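PDB 6QVF: prepilin-like protein from Thermus thermophilus, which is a type IV pilin-like protein associated with natural competence, probably acting as a DNA receptor at the pilus tip during DNA uptake. Local coordinates for residues K42-L46 with D150-P154; R56-F60 with T139-P145; Y64-T69 with G159-P163. The contacts are given in a common frame with arbitrary orientation. Residue numbers count along the deposited sequence, not the author numbering.

Contact 1 of 3, residues K42-L46 with D150-P154; sequences KDAPL and DQPAP
At a classic beta bulge on the edge of a small three-stranded antiparallel sheet, residues 42-46 meet the irregular residues 150-154, which lie within the loop closed by the Cys140-Cys155 disulfide, probably the counterpart of the D-region of type IV pilins. Asp43 and Ala44 both face Arg56 of the neighbouring strand; Asp43 (phi/psi -119/-50) departs from the extended path that Ala44 (-140/141) and Pro45 (-71/142) follow. The two segments run in roughly opposite senses, with Asp43 CA 6.0 Å from Ala153 CA. Ala153 is extended (-58/138) and precedes a cis peptide bond to Pro154. Ala153 CB lies 3.6 Å from Asp43 O and 4.3 Å from Ala44 CB. Gln151, with chi1 t and chi2 p, lays its amide along the strand: OE1 is 3.3 Å from Ala44 CB and NE2 3.7 Å from Pro45 CD. A single water donates to both Asp43 O (2.8 Å) and Gln151 OE1 (2.5 Å). The Asp43 carboxylate is engaged by Phe58 N and, in a salt bridge, by Arg78. With 181 Å² buried and no direct hydrogen bond, the loop rests on two alanine methyls and the Gln151 amide, and two carbonyl oxygens, both acceptors, meet through water.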
loop_
_atom_site.group_PDB
_atom_site.type_symbol
_atom_site.label_atom_id
_atom_site.label_comp_id
_atom_site.label_asym_id
_atom_site.label_seq_id
_atom_site.Cartn_x
_atom_site.Cartn_y
_atom_site.Cartn_z
ATOM N N LYS B 42 -5.598 -8.030 28.394
ATOM C CA LYS B 42 -6.371 -9.171 27.963
ATOM C C LYS B 42 -7.408 -8.763 26.912
ATOM O O LYS B 42 -8.017 -7.696 27.017
ATOM C CB LYS B 42 -7.031 -9.866 29.157
ATOM C CG LYS B 42 -8.235 -9.145 29.751
ATOM C CD LYS B 42 -8.677 -9.742 31.070
ATOM C CE LYS B 42 -10.074 -9.328 31.494
ATOM N NZ LYS B 42 -10.200 -7.868 31.613
ATOM N N ASP B 43 -7.579 -9.611 25.877
ATOM C CA ASP B 43 -8.567 -9.370 24.825
ATOM C C ASP B 43 -9.615 -10.483 24.757
ATOM O O ASP B 43 -10.800 -10.204 24.667
ATOM C CB ASP B 43 -7.857 -9.135 23.494
ATOM C CG ASP B 43 -7.119 -7.801 23.486
ATOM O OD1 ASP B 43 -7.749 -6.780 23.865
ATOM O OD2 ASP B 43 -5.926 -7.779 23.114
ATOM N N ALA B 44 -9.190 -11.743 24.724
ATOM C CA ALA B 44 -10.143 -12.830 24.628
ATOM C C ALA B 44 -9.682 -13.969 25.526
ATOM O O ALA B 44 -8.493 -14.274 25.600
ATOM C CB ALA B 44 -10.278 -13.312 23.210
ATOM N N PRO B 45 -10.616 -14.657 26.222
ATOM C CA PRO B 45 -10.232 -15.803 27.040
ATOM C C PRO B 45 -9.831 -16.984 26.149
ATOM O O PRO B 45 -10.446 -17.191 25.099
ATOM C CB PRO B 45 -11.509 -16.065 27.846
ATOM C CG PRO B 45 -12.627 -15.607 26.923
ATOM C CD PRO B 45 -12.056 -14.405 26.204
ATOM N N LEU B 46 -8.807 -17.742 26.572
ATOM C CA LEU B 46 -8.401 -18.935 25.795
ATOM C C LEU B 46 -9.528 -19.971 25.761
ATOM O O LEU B 46 -9.736 -20.653 24.740
ATOM C CB LEU B 46 -7.150 -19.555 26.409
ATOM C CG LEU B 46 -5.872 -18.737 26.271
ATOM C CD1 LEU B 46 -4.694 -19.501 26.822
ATOM C CD2 LEU B 46 -5.604 -18.329 24.814
ATOM N N ASP B 150 -19.438 -14.581 18.275
ATOM C CA ASP B 150 -19.573 -14.745 19.729
ATOM C C ASP B 150 -18.284 -14.297 20.429
ATOM O O ASP B 150 -18.212 -14.192 21.651
ATOM C CB ASP B 150 -19.927 -16.182 20.104
ATOM C CG ASP B 150 -19.039 -17.200 19.441
ATOM O OD1 ASP B 150 -17.859 -17.201 19.785
ATOM O OD2 ASP B 150 -19.542 -17.960 18.575
ATOM N N GLN B 151 -17.270 -13.937 19.641
ATOM C CA GLN B 151 -15.967 -13.590 20.187
ATOM C C GLN B 151 -15.257 -12.614 19.232
ATOM O O GLN B 151 -14.366 -12.985 18.467
ATOM C CB GLN B 151 -15.178 -14.879 20.372
ATOM C CG GLN B 151 -13.731 -14.661 20.748
ATOM C CD GLN B 151 -13.661 -14.033 22.095
ATOM O OE1 GLN B 151 -13.442 -12.819 22.243
ATOM N NE2 GLN B 151 -13.898 -14.902 23.065
ATOM N N PRO B 152 -15.673 -11.331 19.215
ATOM C CA PRO B 152 -15.212 -10.388 18.194
ATOM C C PRO B 152 -13.789 -9.826 18.347
ATOM O O PRO B 152 -13.228 -9.246 17.404
ATOM C CB PRO B 152 -16.232 -9.254 18.317
ATOM C CG PRO B 152 -16.706 -9.316 19.757
ATOM C CD PRO B 152 -16.708 -10.781 20.106
ATOM N N ALA B 153 -13.198 -9.964 19.531
ATOM C CA ALA B 153 -11.912 -9.404 19.788
ATOM C C ALA B 153 -10.897 -9.950 18.782
ATOM O O ALA B 153 -10.862 -11.151 18.501
ATOM C CB ALA B 153 -11.463 -9.711 21.177
ATOM N N PRO B 154 -9.985 -9.131 18.212
ATOM C CA PRO B 154 -9.732 -7.742 18.571
ATOM C C PRO B 154 -10.449 -6.676 17.744
ATOM O O PRO B 154 -10.050 -5.483 17.768
ATOM C CB PRO B 154 -8.235 -7.588 18.306
ATOM C CG PRO B 154 -7.994 -8.504 17.116
ATOM C CD PRO B 154 -8.972 -9.650 17.288
HETATM O O HOH W 1 -13.406 -11.232 24.206
#

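Contact 2 of 3, residues R56-F60 with T139-P145; sequences RSFYF and TCYDVYP
Thr139 ends its strand and starts an ST turn: its OG1 accepts from Tyr141 N (3.2 Å), its O from Asp142 N (2.9 Å), and its N donates to Asp142 OD2 (3.0 Å). Cys140 to Asp142 keep helical phi/psi, bringing Cys140 CA over the face of the Phe60 ring, 4.0 Å from the centroid, in a CH-pi contact; Phe60 (chi1 t) also sets CE1 3.8 Å from Cys140 CB. Val143 turns extended (-76/166) and wedges between two aromatics, CG2 3.5 Å from Phe58 CE1 and CG1 4.3 Å from Phe60 CB. Tyr144 O approaches the Phe58 ring edge, 3.5 Å from CE1. After a cis peptide bond, Pro145 CD lies over one guanidinium face, 3.4 Å from Arg56 NH1. CA spacings are 7.0 Å (Phe60-Cys140), 7.9 Å (Phe58-Val143) and 9.5 Å (Arg56-Pro145). The start of the disulfide loop thus lies along the junction of strand 55-58 and helix 59-66, while Phe60 also packs on Val29 of helix 2-30 and Tyr144 on Arg3 of the second subunit.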
loop_
_atom_site.group_PDB
_atom_site.type_symbol
_atom_site.label_atom_id
_atom_site.label_comp_id
_atom_site.label_asym_id
_atom_site.label_seq_id
_atom_site.Cartn_x
_atom_site.Cartn_y
_atom_site.Cartn_z
ATOM N N ARG B 56 -5.809 -14.441 25.620
ATOM C CA ARG B 56 -4.943 -13.947 24.549
ATOM C C ARG B 56 -5.054 -12.411 24.498
ATOM O O ARG B 56 -6.134 -11.858 24.710
ATOM C CB ARG B 56 -5.354 -14.615 23.237
ATOM C CG ARG B 56 -4.414 -14.297 22.073
ATOM C CD ARG B 56 -4.705 -15.230 20.919
ATOM N NE ARG B 56 -4.192 -16.570 21.215
ATOM C CZ ARG B 56 -4.896 -17.682 21.391
ATOM N NH1 ARG B 56 -6.216 -17.677 21.507
ATOM N NH2 ARG B 56 -4.240 -18.822 21.474
ATOM N N SER B 57 -3.916 -11.770 24.211
ATOM C CA SER B 57 -3.757 -10.354 24.048
ATOM C C SER B 57 -3.211 -10.109 22.652
ATOM O O SER B 57 -2.178 -10.691 22.264
ATOM C CB SER B 57 -2.829 -9.803 25.090
ATOM O OG SER B 57 -2.646 -8.387 24.980
ATOM N N PHE B 58 -3.897 -9.230 21.907
ATOM C CA PHE B 58 -3.471 -8.905 20.541
ATOM C C PHE B 58 -2.824 -7.521 20.487
ATOM O O PHE B 58 -3.452 -6.537 20.830
ATOM C CB PHE B 58 -4.661 -8.919 19.580
ATOM C CG PHE B 58 -5.360 -10.245 19.479
ATOM C CD1 PHE B 58 -4.820 -11.247 18.717
ATOM C CD2 PHE B 58 -6.533 -10.513 20.166
ATOM C CE1 PHE B 58 -5.441 -12.470 18.600
ATOM C CE2 PHE B 58 -7.141 -11.755 20.063
ATOM C CZ PHE B 58 -6.585 -12.728 19.285
ATOM N N TYR B 59 -1.588 -7.478 20.011
ATOM C CA TYR B 59 -0.910 -6.204 19.835
ATOM C C TYR B 59 -1.651 -5.333 18.808
ATOM O O TYR B 59 -1.427 -4.125 18.775
ATOM C CB TYR B 59 0.553 -6.405 19.441
ATOM C CG TYR B 59 1.465 -6.729 20.594
ATOM C CD1 TYR B 59 1.338 -7.923 21.286
ATOM C CD2 TYR B 59 2.365 -5.807 21.077
ATOM C CE1 TYR B 59 2.166 -8.230 22.358
ATOM C CE2 TYR B 59 3.221 -6.106 22.130
ATOM C CZ TYR B 59 3.092 -7.309 22.804
ATOM O OH TYR B 59 3.894 -7.604 23.878
ATOM N N PHE B 60 -2.441 -5.958 17.939
ATOM C CA PHE B 60 -3.256 -5.206 16.980
ATOM C C PHE B 60 -3.967 -4.056 17.706
ATOM O O PHE B 60 -4.043 -2.917 17.215
ATOM C CB PHE B 60 -4.239 -6.131 16.273
ATOM C CG PHE B 60 -5.112 -5.416 15.287
ATOM C CD1 PHE B 60 -6.241 -4.721 15.706
ATOM C CD2 PHE B 60 -4.749 -5.387 13.955
ATOM C CE1 PHE B 60 -7.004 -4.009 14.787
ATOM C CE2 PHE B 60 -5.557 -4.719 13.036
ATOM C CZ PHE B 60 -6.659 -4.031 13.457
ATOM N N THR B 139 -6.267 -6.149 8.871
ATOM C CA THR B 139 -7.500 -5.965 9.587
ATOM C C THR B 139 -7.523 -6.845 10.819
ATOM O O THR B 139 -6.743 -7.788 10.995
ATOM C CB THR B 139 -8.756 -6.206 8.752
ATOM O OG1 THR B 139 -8.981 -7.615 8.647
ATOM C CG2 THR B 139 -8.657 -5.601 7.368
ATOM N N CYS B 140 -8.463 -6.511 11.698
ATOM C CA CYS B 140 -8.641 -7.245 12.918
ATOM C C CYS B 140 -9.009 -8.695 12.641
ATOM O O CYS B 140 -8.803 -9.530 13.493
ATOM C CB CYS B 140 -9.663 -6.554 13.826
ATOM S SG CYS B 140 -11.259 -6.262 13.022
ATOM N N TYR B 141 -9.530 -8.993 11.457
ATOM C CA TYR B 141 -9.902 -10.310 11.077
ATOM C C TYR B 141 -8.693 -11.177 10.730
ATOM O O TYR B 141 -8.832 -12.405 10.568
ATOM C CB TYR B 141 -10.888 -10.293 9.912
ATOM C CG TYR B 141 -12.211 -9.660 10.275
ATOM C CD1 TYR B 141 -13.113 -10.366 11.035
ATOM C CD2 TYR B 141 -12.503 -8.336 9.982
ATOM C CE1 TYR B 141 -14.325 -9.821 11.408
ATOM C CE2 TYR B 141 -13.710 -7.763 10.365
ATOM C CZ TYR B 141 -14.622 -8.511 11.088
ATOM O OH TYR B 141 -15.822 -7.977 11.477
ATOM N N ASP B 142 -7.516 -10.565 10.582
ATOM C CA ASP B 142 -6.342 -11.290 10.148
ATOM C C ASP B 142 -5.537 -11.928 11.285
ATOM O O ASP B 142 -4.563 -12.675 11.004
ATOM C CB ASP B 142 -5.429 -10.345 9.364
ATOM C CG ASP B 142 -6.085 -9.826 8.095
ATOM O OD1 ASP B 142 -6.958 -10.540 7.532
ATOM O OD2 ASP B 142 -5.649 -8.753 7.600
ATOM N N VAL B 143 -5.920 -11.661 12.555
ATOM C CA VAL B 143 -5.189 -12.271 13.643
ATOM C C VAL B 143 -5.612 -13.750 13.739
ATOM O O VAL B 143 -6.609 -14.140 13.188
ATOM C CB VAL B 143 -5.399 -11.536 14.985
ATOM C CG1 VAL B 143 -4.926 -10.106 14.925
ATOM C CG2 VAL B 143 -6.805 -11.616 15.474
ATOM N N TYR B 144 -4.828 -14.516 14.497
ATOM C CA TYR B 144 -5.146 -15.887 14.812
ATOM C C TYR B 144 -5.351 -15.995 16.323
ATOM O O TYR B 144 -4.521 -15.521 17.097
ATOM C CB TYR B 144 -4.024 -16.866 14.409
ATOM C CG TYR B 144 -4.339 -18.277 14.832
ATOM C CD1 TYR B 144 -5.135 -19.083 14.039
ATOM C CD2 TYR B 144 -3.986 -18.729 16.089
ATOM C CE1 TYR B 144 -5.518 -20.349 14.457
ATOM C CE2 TYR B 144 -4.375 -19.986 16.530
ATOM C CZ TYR B 144 -5.143 -20.793 15.707
ATOM O OH TYR B 144 -5.561 -22.035 16.082
ATOM N N PRO B 145 -6.405 -16.680 16.795
ATOM C CA PRO B 145 -7.472 -17.168 15.931
ATOM C C PRO B 145 -8.352 -16.028 15.405
ATOM O O PRO B 145 -8.395 -14.969 16.018
ATOM C CB PRO B 145 -8.310 -18.058 16.849
ATOM C CG PRO B 145 -7.947 -17.660 18.213
ATOM C CD PRO B 145 -6.571 -17.044 18.202
#

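Contact 3 of 3, residues Y64-T69 with G159-P163; sequences YFSCPT and GGGRP
Tyr64, in the last turn of helix 59-66, reaches out with chi1 t so that its OH accepts from Arg162 N (3.0 Å), while Arg162 CD lies over its ring face. Its OH is also 3.5 Å from Gly161 CA; a CB at this glycine would clash with it. Tyr64 O receives Arg162 NH1 at 3.0 Å. Gly160 O lies at the edge of the Phe65 ring (chi1 m), 3.4 Å from Phe65 CZ; Phe65 CA is 6.9 Å from Arg162 CA. Cys67, disulfide-bonded to Cys91, leaves helical conformation (-124/131), and a cis peptide bond follows. Pro68 then sits over one guanidinium face, with CD 3.9 Å from Arg162 NH2. Thr69 completes the grip: its O accepts from both NH1 and NH2 of Arg162, each at 2.9 Å, and its OG1 weakly from NH2 (3.1 Å). Arg162 (chi1 m, chi2 t, chi3 p) accounts for much of the 321 Å² buried. One guanidinium thus bridges helix end and following loop, joining what is probably the pilin fold's alpha-beta loop, between helix 2-30 and the four-stranded sheet, to chain beyond Cys155.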
loop_
_atom_site.group_PDB
_atom_site.type_symbol
_atom_site.label_atom_id
_atom_site.label_comp_id
_atom_site.label_asym_id
_atom_site.label_seq_id
_atom_site.Cartn_x
_atom_site.Cartn_y
_atom_site.Cartn_z
ATOM N N TYR B 64 -3.442 -0.173 16.904
ATOM C CA TYR B 64 -4.619 0.488 16.337
ATOM C C TYR B 64 -4.984 1.736 17.149
ATOM O O TYR B 64 -5.195 2.796 16.560
ATOM C CB TYR B 64 -5.815 -0.459 16.244
ATOM C CG TYR B 64 -7.031 0.202 15.646
ATOM C CD1 TYR B 64 -7.155 0.401 14.285
ATOM C CD2 TYR B 64 -8.030 0.730 16.454
ATOM C CE1 TYR B 64 -8.230 1.079 13.732
ATOM C CE2 TYR B 64 -9.104 1.410 15.904
ATOM C CZ TYR B 64 -9.210 1.593 14.546
ATOM O OH TYR B 64 -10.241 2.333 14.018
ATOM N N PHE B 65 -5.055 1.617 18.476
ATOM C CA PHE B 65 -5.477 2.718 19.307
ATOM C C PHE B 65 -4.326 3.661 19.707
ATOM O O PHE B 65 -4.611 4.791 20.184
ATOM C CB PHE B 65 -6.222 2.207 20.543
ATOM C CG PHE B 65 -7.589 1.681 20.198
ATOM C CD1 PHE B 65 -8.617 2.544 19.857
ATOM C CD2 PHE B 65 -7.856 0.323 20.238
ATOM C CE1 PHE B 65 -9.880 2.064 19.551
ATOM C CE2 PHE B 65 -9.112 -0.143 19.921
ATOM C CZ PHE B 65 -10.123 0.711 19.583
ATOM N N SER B 66 -3.061 3.268 19.530
ATOM C CA SER B 66 -1.950 4.110 19.971
ATOM C C SER B 66 -1.356 4.945 18.847
ATOM O O SER B 66 -0.663 5.880 19.140
ATOM C CB SER B 66 -0.843 3.308 20.593
ATOM O OG SER B 66 -1.331 2.542 21.698
ATOM N N CYS B 67 -1.604 4.574 17.589
ATOM C CA CYS B 67 -0.812 5.085 16.482
ATOM C C CYS B 67 -1.715 5.742 15.454
ATOM O O CYS B 67 -2.665 5.113 14.999
ATOM C CB CYS B 67 -0.053 3.956 15.823
ATOM S SG CYS B 67 1.184 3.193 16.888
ATOM N N PRO B 68 -1.411 6.993 14.987
ATOM C CA PRO B 68 -0.229 7.764 15.369
ATOM C C PRO B 68 -0.324 8.518 16.694
ATOM O O PRO B 68 0.677 8.972 17.197
ATOM C CB PRO B 68 -0.107 8.791 14.246
ATOM C CG PRO B 68 -1.536 9.008 13.809
ATOM C CD PRO B 68 -2.232 7.674 13.969
ATOM N N THR B 69 -1.520 8.572 17.241
ATOM C CA THR B 69 -1.813 9.209 18.519
ATOM C C THR B 69 -2.739 8.292 19.308
ATOM O O THR B 69 -3.435 7.514 18.702
ATOM C CB THR B 69 -2.510 10.564 18.365
ATOM O OG1 THR B 69 -3.755 10.412 17.673
ATOM C CG2 THR B 69 -1.673 11.574 17.618
ATOM N N GLY B 159 -18.734 1.599 15.744
ATOM C CA GLY B 159 -18.546 2.900 16.337
ATOM C C GLY B 159 -17.449 2.970 17.387
ATOM O O GLY B 159 -17.215 4.046 17.995
ATOM N N GLY B 160 -16.740 1.859 17.592
ATOM C CA GLY B 160 -15.724 1.768 18.636
ATOM C C GLY B 160 -14.275 1.864 18.169
ATOM O O GLY B 160 -13.338 1.559 18.929
ATOM N N GLY B 161 -14.054 2.330 16.940
ATOM C CA GLY B 161 -12.695 2.566 16.461
ATOM C C GLY B 161 -12.234 3.993 16.717
ATOM O O GLY B 161 -12.732 4.720 17.584
ATOM N N ARG B 162 -11.255 4.417 15.924
ATOM C CA ARG B 162 -10.738 5.753 16.014
ATOM C C ARG B 162 -11.742 6.685 15.359
ATOM O O ARG B 162 -12.261 6.400 14.289
ATOM C CB ARG B 162 -9.397 5.848 15.293
ATOM C CG ARG B 162 -8.293 4.975 15.882
ATOM C CD ARG B 162 -7.015 5.066 15.049
ATOM N NE ARG B 162 -6.377 6.364 15.236
ATOM C CZ ARG B 162 -5.587 6.691 16.256
ATOM N NH1 ARG B 162 -5.178 5.750 17.120
ATOM N NH2 ARG B 162 -5.229 7.963 16.426
ATOM N N PRO B 163 -12.055 7.821 15.995
ATOM C CA PRO B 163 -13.034 8.740 15.421
ATOM C C PRO B 163 -12.601 9.260 14.049
ATOM O O PRO B 163 -11.398 9.487 13.832
ATOM C CB PRO B 163 -13.065 9.907 16.391
ATOM C CG PRO B 163 -12.253 9.526 17.589
ATOM C CD PRO B 163 -11.445 8.293 17.253
#

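Contacts 1 and 2 form one continuous patch, their centres about 9 Å apart: Ala44 O lies 2.7 Å from Arg56 N, Asp43 OD2 2.8 Å from Phe58 N, and Pro154 CD 3.4 Å from Val143 CG2. Neighbouring strands 44-45 and 55-58 are touched by different parts of the Cys140-Cys155 loop, and contact 2 nests inside the chain loop closed by contact 1. Contact 3 stands apart, its centre about 15 Å from that of contact 2 and about 18 Å from that of contact 1; it shares helix 59-66 with contact 2 and involves chain beyond Cys155. In sequence it crosses both others, so residues 139-163 repeatedly return to the region of residues 42-69. None of the three includes a bound ligand.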